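Local coordinates for protein beta-Ala-His dipeptidase (Homo sapiens, PDB 3DLJ) that hydrolyses the peptide bond of Xaa-His dipeptides, above all carnosine and anserine, as a secreted zinc-dependent enzyme of the M20 metallopeptidase family, at residues Ala68-Val73 against Pro90-Glu95; Thr104-Gly109 against Lys170-Gly175; Gly245-Pro250 against Thr341-Arg346. All coordinates share one frame; numbering follows the deposited sequence.

Contact 1. Residues Ala68-Val73 against Pro90-Glu95; sequences ARVASV and PVILAE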
loop_
_atom_site.group_PDB
_atom_site.type_symbol
_atom_site.label_atom_id
_atom_site.label_comp_id
_atom_site.label_asym_id
_atom_site.label_seq_id
_atom_site.Cartn_x
_atom_site.Cartn_y
_atom_site.Cartn_z
ATOM N N ALA A 68 11.505 -24.357 -3.701
ATOM C CA ALA A 68 12.341 -23.320 -3.086
ATOM C C ALA A 68 13.008 -23.778 -1.777
ATOM O O ALA A 68 12.402 -24.526 -0.988
ATOM C CB ALA A 68 11.512 -22.055 -2.842
ATOM N N ARG A 69 14.262 -23.356 -1.573
ATOM C CA ARG A 69 14.881 -23.359 -0.238
ATOM C C ARG A 69 14.181 -22.238 0.549
ATOM O O ARG A 69 14.209 -21.088 0.133
ATOM C CB ARG A 69 16.406 -23.131 -0.308
ATOM C CG ARG A 69 17.143 -23.271 1.039
ATOM C CD ARG A 69 18.639 -22.866 1.002
ATOM N NE ARG A 69 18.861 -21.460 0.661
ATOM C CZ ARG A 69 18.630 -20.417 1.469
ATOM N NH1 ARG A 69 18.145 -20.595 2.704
ATOM N NH2 ARG A 69 18.859 -19.173 1.037
ATOM N N VAL A 70 13.530 -22.590 1.662
ATOM C CA VAL A 70 12.729 -21.625 2.435
ATOM C C VAL A 70 13.275 -21.427 3.844
ATOM O O VAL A 70 13.495 -22.398 4.568
ATOM C CB VAL A 70 11.245 -22.072 2.568
ATOM C CG1 VAL A 70 10.428 -21.028 3.372
ATOM C CG2 VAL A 70 10.625 -22.320 1.197
ATOM N N ALA A 71 13.492 -20.177 4.238
ATOM C CA ALA A 71 13.769 -19.885 5.646
ATOM C C ALA A 71 12.684 -18.968 6.214
ATOM O O ALA A 71 12.408 -17.914 5.638
ATOM C CB ALA A 71 15.151 -19.254 5.818
ATOM N N SER A 72 12.063 -19.384 7.321
ATOM C CA SER A 72 11.143 -18.525 8.053
ATOM C C SER A 72 11.924 -17.981 9.242
ATOM O O SER A 72 12.204 -18.710 10.202
ATOM C CB SER A 72 9.904 -19.296 8.523
ATOM O OG SER A 72 9.393 -20.136 7.489
ATOM N N VAL A 73 12.288 -16.706 9.146
ATOM C CA VAL A 73 13.167 -16.027 10.096
ATOM C C VAL A 73 12.401 -15.540 11.331
ATOM O O VAL A 73 11.456 -14.748 11.217
ATOM C CB VAL A 73 13.832 -14.791 9.421
ATOM C CG1 VAL A 73 14.737 -14.041 10.400
ATOM C CG2 VAL A 73 14.584 -15.202 8.156
ATOM N N PRO A 90 7.082 -14.547 11.312
ATOM C CA PRO A 90 8.370 -14.740 10.658
ATOM C C PRO A 90 8.397 -14.109 9.286
ATOM O O PRO A 90 7.341 -13.872 8.681
ATOM C CB PRO A 90 8.515 -16.273 10.564
ATOM C CG PRO A 90 7.135 -16.806 10.654
ATOM C CD PRO A 90 6.414 -15.834 11.585
ATOM N N VAL A 91 9.593 -13.783 8.822
ATOM C CA VAL A 91 9.744 -13.312 7.471
ATOM C C VAL A 91 10.209 -14.523 6.651
ATOM O O VAL A 91 11.127 -15.238 7.055
ATOM C CB VAL A 91 10.718 -12.125 7.364
ATOM C CG1 VAL A 91 11.092 -11.886 5.915
ATOM C CG2 VAL A 91 10.077 -10.847 7.954
ATOM N N ILE A 92 9.542 -14.770 5.527
ATOM C CA ILE A 92 10.010 -15.792 4.623
ATOM C C ILE A 92 11.117 -15.217 3.767
ATOM O O ILE A 92 10.946 -14.168 3.142
ATOM C CB ILE A 92 8.886 -16.358 3.746
ATOM C CG1 ILE A 92 7.912 -17.143 4.623
ATOM C CG2 ILE A 92 9.476 -17.228 2.596
ATOM C CD1 ILE A 92 6.672 -17.563 3.907
ATOM N N LEU A 93 12.261 -15.902 3.786
ATOM C CA LEU A 93 13.362 -15.633 2.872
ATOM C C LEU A 93 13.632 -16.887 2.059
ATOM O O LEU A 93 14.269 -17.822 2.562
ATOM C CB LEU A 93 14.619 -15.222 3.640
ATOM C CG LEU A 93 14.645 -13.868 4.364
ATOM C CD1 LEU A 93 16.020 -13.681 4.978
ATOM C CD2 LEU A 93 14.344 -12.734 3.414
ATOM N N ALA A 94 13.153 -16.898 0.811
ATOM C CA ALA A 94 13.166 -18.107 -0.032
ATOM C C ALA A 94 13.928 -17.925 -1.345
ATOM O O ALA A 94 13.883 -16.850 -1.943
ATOM C CB ALA A 94 11.739 -18.560 -0.310
ATOM N N GLU A 95 14.643 -18.972 -1.777
ATOM C CA GLU A 95 15.333 -18.970 -3.074
ATOM C C GLU A 95 14.926 -20.169 -3.941
ATOM O O GLU A 95 14.937 -21.309 -3.488
ATOM C CB GLU A 95 16.878 -18.831 -2.930
ATOM C CG GLU A 95 17.716 -20.114 -2.822
ATOM C CD GLU A 95 19.234 -19.864 -2.632
ATOM O OE1 GLU A 95 19.815 -20.301 -1.610
ATOM O OE2 GLU A 95 19.865 -19.245 -3.516
#

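Contact 2. Residues Thr104-Gly109 against Lys170-Gly175; sequences TVCFYG and KFIIEG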
loop_
_atom_site.group_PDB
_atom_site.type_symbol
_atom_site.label_atom_id
_atom_site.label_comp_id
_atom_site.label_asym_id
_atom_site.label_seq_id
_atom_site.Cartn_x
_atom_site.Cartn_y
_atom_site.Cartn_z
ATOM N N THR A 104 19.371 -13.186 -11.278
ATOM C CA THR A 104 18.493 -13.400 -10.123
ATOM C C THR A 104 17.557 -12.224 -9.847
ATOM O O THR A 104 18.006 -11.081 -9.702
ATOM C CB THR A 104 19.299 -13.704 -8.831
ATOM O OG1 THR A 104 20.114 -14.868 -9.029
ATOM C CG2 THR A 104 18.361 -13.933 -7.624
ATOM N N VAL A 105 16.259 -12.529 -9.758
ATOM C CA VAL A 105 15.214 -11.549 -9.446
ATOM C C VAL A 105 14.570 -11.840 -8.077
ATOM O O VAL A 105 14.226 -12.980 -7.778
ATOM C CB VAL A 105 14.086 -11.535 -10.542
ATOM C CG1 VAL A 105 13.036 -10.517 -10.220
ATOM C CG2 VAL A 105 14.678 -11.267 -11.939
ATOM N N CYS A 106 14.388 -10.800 -7.266
ATOM C CA CYS A 106 13.770 -10.961 -5.963
ATOM C C CYS A 106 12.387 -10.328 -5.908
ATOM O O CYS A 106 12.186 -9.220 -6.376
ATOM C CB CYS A 106 14.673 -10.384 -4.863
ATOM S SG CYS A 106 14.086 -10.700 -3.173
ATOM N N PHE A 107 11.431 -11.036 -5.317
ATOM C CA PHE A 107 10.069 -10.511 -5.167
ATOM C C PHE A 107 9.727 -10.233 -3.711
ATOM O O PHE A 107 9.901 -11.092 -2.863
ATOM C CB PHE A 107 9.058 -11.514 -5.730
ATOM C CG PHE A 107 7.620 -11.104 -5.553
ATOM C CD1 PHE A 107 7.000 -10.277 -6.481
ATOM C CD2 PHE A 107 6.885 -11.558 -4.464
ATOM C CE1 PHE A 107 5.655 -9.907 -6.314
ATOM C CE2 PHE A 107 5.554 -11.185 -4.292
ATOM C CZ PHE A 107 4.941 -10.356 -5.214
ATOM N N TYR A 108 9.201 -9.049 -3.437
ATOM C CA TYR A 108 8.762 -8.695 -2.092
ATOM C C TYR A 108 7.228 -8.664 -2.064
ATOM O O TYR A 108 6.589 -8.052 -2.938
ATOM C CB TYR A 108 9.339 -7.332 -1.597
ATOM C CG TYR A 108 8.536 -6.804 -0.418
ATOM C CD1 TYR A 108 8.864 -7.157 0.912
ATOM C CD2 TYR A 108 7.397 -6.039 -0.627
ATOM C CE1 TYR A 108 8.070 -6.713 1.985
ATOM C CE2 TYR A 108 6.613 -5.597 0.431
ATOM C CZ TYR A 108 6.940 -5.937 1.712
ATOM O OH TYR A 108 6.133 -5.477 2.720
ATOM N N GLY A 109 6.635 -9.313 -1.062
ATOM C CA GLY A 109 5.194 -9.126 -0.807
ATOM C C GLY A 109 4.863 -9.212 0.666
ATOM O O GLY A 109 5.745 -9.463 1.473
ATOM N N LYS A 170 14.149 -15.192 -6.023
ATOM C CA LYS A 170 14.136 -15.039 -4.597
ATOM C C LYS A 170 12.807 -14.418 -4.143
ATOM O O LYS A 170 12.172 -13.633 -4.871
ATOM C CB LYS A 170 15.369 -14.247 -4.131
ATOM C CG LYS A 170 16.668 -15.062 -4.211
ATOM C CD LYS A 170 17.868 -14.405 -3.532
ATOM C CE LYS A 170 18.937 -15.459 -3.237
ATOM N NZ LYS A 170 20.343 -14.939 -3.036
ATOM N N PHE A 171 12.367 -14.815 -2.950
ATOM C CA PHE A 171 11.149 -14.254 -2.358
ATOM C C PHE A 171 11.490 -13.721 -0.987
ATOM O O PHE A 171 12.138 -14.416 -0.189
ATOM C CB PHE A 171 10.042 -15.314 -2.205
ATOM C CG PHE A 171 9.841 -16.218 -3.416
ATOM C CD1 PHE A 171 10.740 -17.251 -3.702
ATOM C CD2 PHE A 171 8.712 -16.078 -4.215
ATOM C CE1 PHE A 171 10.539 -18.103 -4.774
ATOM C CE2 PHE A 171 8.497 -16.927 -5.294
ATOM C CZ PHE A 171 9.411 -17.939 -5.587
ATOM N N ILE A 172 11.086 -12.484 -0.719
ATOM C CA ILE A 172 11.034 -11.960 0.662
ATOM C C ILE A 172 9.584 -11.560 1.017
ATOM O O ILE A 172 9.064 -10.569 0.500
ATOM C CB ILE A 172 12.048 -10.798 0.917
ATOM C CG1 ILE A 172 11.930 -10.273 2.350
ATOM C CG2 ILE A 172 11.904 -9.648 -0.117
ATOM C CD1 ILE A 172 12.931 -9.187 2.678
ATOM N N ILE A 173 8.935 -12.360 1.864
ATOM C CA ILE A 173 7.536 -12.122 2.210
ATOM C C ILE A 173 7.380 -11.935 3.713
ATOM O O ILE A 173 7.780 -12.800 4.507
ATOM C CB ILE A 173 6.581 -13.281 1.740
ATOM C CG1 ILE A 173 6.879 -13.778 0.301
ATOM C CG2 ILE A 173 5.136 -12.908 1.948
ATOM C CD1 ILE A 173 6.628 -12.807 -0.851
ATOM N N GLU A 174 6.791 -10.804 4.097
ATOM C CA GLU A 174 6.600 -10.464 5.509
ATOM C C GLU A 174 5.131 -10.503 5.902
ATOM O O GLU A 174 4.232 -10.600 5.037
ATOM C CB GLU A 174 7.191 -9.083 5.822
ATOM C CG GLU A 174 6.467 -7.899 5.177
ATOM C CD GLU A 174 6.696 -6.585 5.921
ATOM O OE1 GLU A 174 6.970 -6.623 7.138
ATOM O OE2 GLU A 174 6.587 -5.511 5.293
ATOM N N GLY A 175 4.899 -10.424 7.212
ATOM C CA GLY A 175 3.561 -10.400 7.755
ATOM C C GLY A 175 3.219 -9.174 8.593
ATOM O O GLY A 175 2.307 -9.242 9.420
#

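Contact 3. Residues Gly245-Pro250 against Thr341-Arg346; sequences GILHEP and TVIPGR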
loop_
_atom_site.group_PDB
_atom_site.type_symbol
_atom_site.label_atom_id
_atom_site.label_comp_id
_atom_site.label_asym_id
_atom_site.label_seq_id
_atom_site.Cartn_x
_atom_site.Cartn_y
_atom_site.Cartn_z
ATOM N N GLY A 245 -21.774 24.267 29.020
ATOM C CA GLY A 245 -21.731 25.727 29.101
ATOM C C GLY A 245 -20.548 26.350 29.813
ATOM O O GLY A 245 -20.339 27.562 29.706
ATOM N N ILE A 246 -19.766 25.547 30.546
ATOM C CA ILE A 246 -18.737 26.080 31.453
ATOM C C ILE A 246 -17.313 25.570 31.183
ATOM O O ILE A 246 -16.355 26.038 31.808
ATOM C CB ILE A 246 -19.122 25.878 32.963
ATOM C CG1 ILE A 246 -19.122 24.392 33.363
ATOM C CG2 ILE A 246 -20.507 26.533 33.292
ATOM C CD1 ILE A 246 -19.288 24.215 34.865
ATOM N N LEU A 247 -17.170 24.621 30.254
ATOM C CA LEU A 247 -15.848 24.097 29.903
ATOM C C LEU A 247 -15.294 24.597 28.583
ATOM O O LEU A 247 -16.040 24.897 27.650
ATOM C CB LEU A 247 -15.871 22.576 29.837
ATOM C CG LEU A 247 -16.286 21.793 31.062
ATOM C CD1 LEU A 247 -16.652 20.403 30.596
ATOM C CD2 LEU A 247 -15.178 21.795 32.149
ATOM N N HIS A 248 -13.968 24.676 28.518
ATOM C CA HIS A 248 -13.254 24.670 27.259
ATOM C C HIS A 248 -13.267 23.212 26.837
ATOM O O HIS A 248 -12.537 22.379 27.396
ATOM C CB HIS A 248 -11.801 25.087 27.439
ATOM C CG HIS A 248 -11.611 26.536 27.762
ATOM N ND1 HIS A 248 -11.216 26.970 29.013
ATOM C CD2 HIS A 248 -11.700 27.644 26.988
ATOM C CE1 HIS A 248 -11.108 28.288 29.004
ATOM N NE2 HIS A 248 -11.391 28.722 27.787
ATOM N N GLU A 249 -14.119 22.885 25.877
ATOM C CA GLU A 249 -14.314 21.492 25.498
ATOM C C GLU A 249 -13.240 21.015 24.520
ATOM O O GLU A 249 -13.054 21.628 23.461
ATOM C CB GLU A 249 -15.711 21.298 24.919
ATOM C CG GLU A 249 -16.815 21.694 25.872
ATOM C CD GLU A 249 -18.202 21.296 25.364
ATOM O OE1 GLU A 249 -19.202 21.673 26.008
ATOM O OE2 GLU A 249 -18.300 20.591 24.325
ATOM N N PRO A 250 -12.518 19.930 24.883
ATOM C CA PRO A 250 -11.528 19.324 23.992
ATOM C C PRO A 250 -12.008 19.200 22.535
ATOM O O PRO A 250 -11.246 19.543 21.635
ATOM C CB PRO A 250 -11.292 17.937 24.639
ATOM C CG PRO A 250 -11.413 18.250 26.099
ATOM C CD PRO A 250 -12.591 19.196 26.167
ATOM N N THR A 341 -24.971 11.781 24.822
ATOM C CA THR A 341 -24.782 13.138 25.319
ATOM C C THR A 341 -23.546 13.265 26.259
ATOM O O THR A 341 -23.639 13.196 27.514
ATOM C CB THR A 341 -26.070 13.692 25.997
ATOM O OG1 THR A 341 -26.673 12.675 26.796
ATOM C CG2 THR A 341 -27.083 14.129 24.958
ATOM N N VAL A 342 -22.394 13.456 25.617
ATOM C CA VAL A 342 -21.099 13.365 26.272
ATOM C C VAL A 342 -20.185 14.494 25.779
ATOM O O VAL A 342 -20.174 14.821 24.600
ATOM C CB VAL A 342 -20.438 11.938 26.035
ATOM C CG1 VAL A 342 -20.013 11.732 24.570
ATOM C CG2 VAL A 342 -19.264 11.693 26.997
ATOM N N ILE A 343 -19.463 15.111 26.699
ATOM C CA ILE A 343 -18.312 15.950 26.365
ATOM C C ILE A 343 -17.054 15.086 26.603
ATOM O O ILE A 343 -16.695 14.845 27.742
ATOM C CB ILE A 343 -18.235 17.186 27.296
ATOM C CG1 ILE A 343 -19.430 18.121 27.085
ATOM C CG2 ILE A 343 -16.904 17.926 27.140
ATOM C CD1 ILE A 343 -19.663 19.033 28.283
ATOM N N PRO A 344 -16.415 14.588 25.525
ATOM C CA PRO A 344 -15.147 13.832 25.616
ATOM C C PRO A 344 -14.074 14.608 26.383
ATOM O O PRO A 344 -13.919 15.796 26.152
ATOM C CB PRO A 344 -14.732 13.671 24.147
ATOM C CG PRO A 344 -16.019 13.739 23.389
ATOM C CD PRO A 344 -16.892 14.697 24.126
ATOM N N GLY A 345 -13.363 13.948 27.294
ATOM C CA GLY A 345 -12.320 14.606 28.072
ATOM C C GLY A 345 -10.987 14.682 27.333
ATOM O O GLY A 345 -10.219 15.616 27.508
ATOM N N ARG A 346 -10.713 13.706 26.479
ATOM C CA ARG A 346 -9.436 13.630 25.793
ATOM C C ARG A 346 -9.669 13.058 24.416
ATOM O O ARG A 346 -10.179 11.936 24.266
ATOM C CB ARG A 346 -8.487 12.693 26.572
ATOM C CG ARG A 346 -7.017 12.967 26.362
ATOM C CD ARG A 346 -6.176 11.952 27.168
ATOM N NE ARG A 346 -5.803 10.835 26.310
ATOM C CZ ARG A 346 -4.572 10.347 26.214
ATOM N NH1 ARG A 346 -4.320 9.333 25.375
ATOM N NH2 ARG A 346 -3.598 10.872 26.965
#

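Contact 1. Residues Ala68-Val73 against Pro90-Glu95
Arg69 and Glu95 close one end of this strand pair with a side-on salt bridge in which a single carboxylate oxygen, Glu95 OE1, receives both Arg69 NE at 2.7 Å and Arg69 NH2 at 3.0 Å. OE1 lies in the guanidinium plane, at its edge, whereas the carboxylate stands almost perpendicular to that plane (86°). Glu95 OE1 meets NE with its anti lone pair, and NH2 approaches from above the carboxylate plane. Arginine suits the place because NE and NH2 offer two N-H groups on one edge to the same oxygen; the bend at chi3 (62°) puts NE there. On the other side, Glu95 CG sits off the usual staggered positions (chi1 91°), the rest of the chain running extended towards the guanidinium.

The pair forms the antiparallel margin of the mixed sheet in the zinc-bearing part of the fold, with strand 69-73 outermost within the chain. Backbone bonds join Arg69 to Glu95, Ala71 to Leu93 and Val73 to Val91; of these, Leu93 N to Ala71 O is short at 2.7 Å. Val70, paired with Ala94, sets CG2 4.2 Å from Ala94 CB and reaches diagonally with CG1 to Ile92 CG2 at 4.0 Å, on the face covered by helix 46-65. On the face of Val73 and Leu93, Val73 CG2 meets Leu93 CD1 at 3.8 Å, and helix 184-191 packs there through Leu187 and Glu191. Where the strand begins, the Pro90 ring sets its CB 3.9 Å from Ser72 CB, while Phe53 of helix 46-65 touches the proline as well.

Contact 2. Residues Thr104-Gly109 against Lys170-Gly175
Lys170, Tyr108 and Ile172 bury the most surface here, and all three stand on one face of two parallel strands. Lys170 works through its aliphatic stem: its CB lies 3.9 Å from Cys106 SG, and its CG lies 4.0 Å from Thr104 CG2. A long flexible chain suits this place, since the stem covers small neighbours while the ammonium travels on to Phe195, where NZ hydrogen-bonds the carbonyl O and makes a cation-pi contact with the ring.

Ile172 fills the middle. With CG1 anti to the backbone N (chi1 179°), its CG2 branch takes the crowded position between N and the carbonyl carbon, from where it reaches Tyr108 CB at 3.8 Å and Cys106 SG at 3.9 Å. Tyr108 then carries its ring across to the far end of the partner strand. Its hydroxyl donates to Glu174 OE2 at 2.6 Å, using the anti lone pair, with that oxygen in the ring plane at the edge. OE2 also hydrogen-bonds Ser181 OG, so this buried carboxylate oxygen is held by two hydroxyls.

The opposite face carries Phe107, whose ring edge at CD2 meets Ile173 CD1 at 3.8 Å. That same methyl comes within 3.5 Å of Gly109 N; glycine suits the place because a CB here would be crowded by the Phe107 ring, at CE2.

The two strands belong to a beta-alpha-beta crossover through helix 141-160, whose Trp151 stacks on Phe107. Helix 430-438 covers Tyr108 and Ile172, while strands 201-204 and 91-96 flank the pair, and strand 104-110 runs on to the zinc ligand His110.

Contact 3. Residues Gly245-Pro250 against Thr341-Arg346
Gly345 O and Pro344 O both face the ring of Pro250, whose CG lies 3.2 Å from Gly345 O and 3.5 Å from Pro344 O. The CB and CD atoms of Pro250 are a little further off, each 3.7 Å from Pro344 O. One ring therefore faces two successive carbonyls by van der Waals contact, with no hydrogen bond between the segments. Proline suits position 250 because it opens helix 250-258, where a residue without an amide hydrogen costs nothing in the first turn; its compact, puckered ring brings only CH groups up to the two carbonyls. Gly345 N bonds Asp237 OD1, which holds the peptide beside the proline.

The second half of the contact turns on Ile343, which buries more surface than any other residue here. Its side chain crosses that of Glu249 at about a right angle. Glu249 occupies the N-cap position before the helix, and its CG lies anti to the carbonyl carbon (chi1 -58°), beside the backbone N. The chain then continues extended to the carboxylate, so that OE1 lies 3.5 Å from Ile343 CD1 while Glu249 CG stands 4.0 Å from Ile343 CG2. On another side of the isoleucine, Leu247 CD1 touches the same Ile343 CD1 at 4.0 Å. Both Leu247 and Ile343 also rest on Phe238, whose short strand 238-239 pairs with strand 342-343. The contact lies away from the annotated sites, beside the sheet that does not carry the zinc ligands.

Ile343 and Gly345 bond the backbone of Phe238 and Cys233, and His248 O takes Asn383 ND2. Because carbonyl oxygens and a carboxylate meet only carbon across this contact, the two segments are joined by van der Waals contact, with one apolar pair, Leu247 and Ile343, and no directed bond.

In the fold
From the N terminus, contact 1 closes first, joining two successive strands of the six-stranded sheet across a 16-residue connection. The next strand, 104-110, opens contact 2, which closes when strand 168-174 returns after a 60-residue loop holding helix 141-160. The two touch: strand 91-96 bonds strand 168-174, so the four strands run side by side as 69-73, 91-96, 168-174 and 104-110. Contact 3 closes a 90-residue loop beyond both, about 50 Å from contact 2 between centres, joining the loop before helix 250-258 to strand 342-343 and the turn after it, a part consistent with the lid or dimerisation domain of M20 enzymes. The three loops come in series; none nests or crosses.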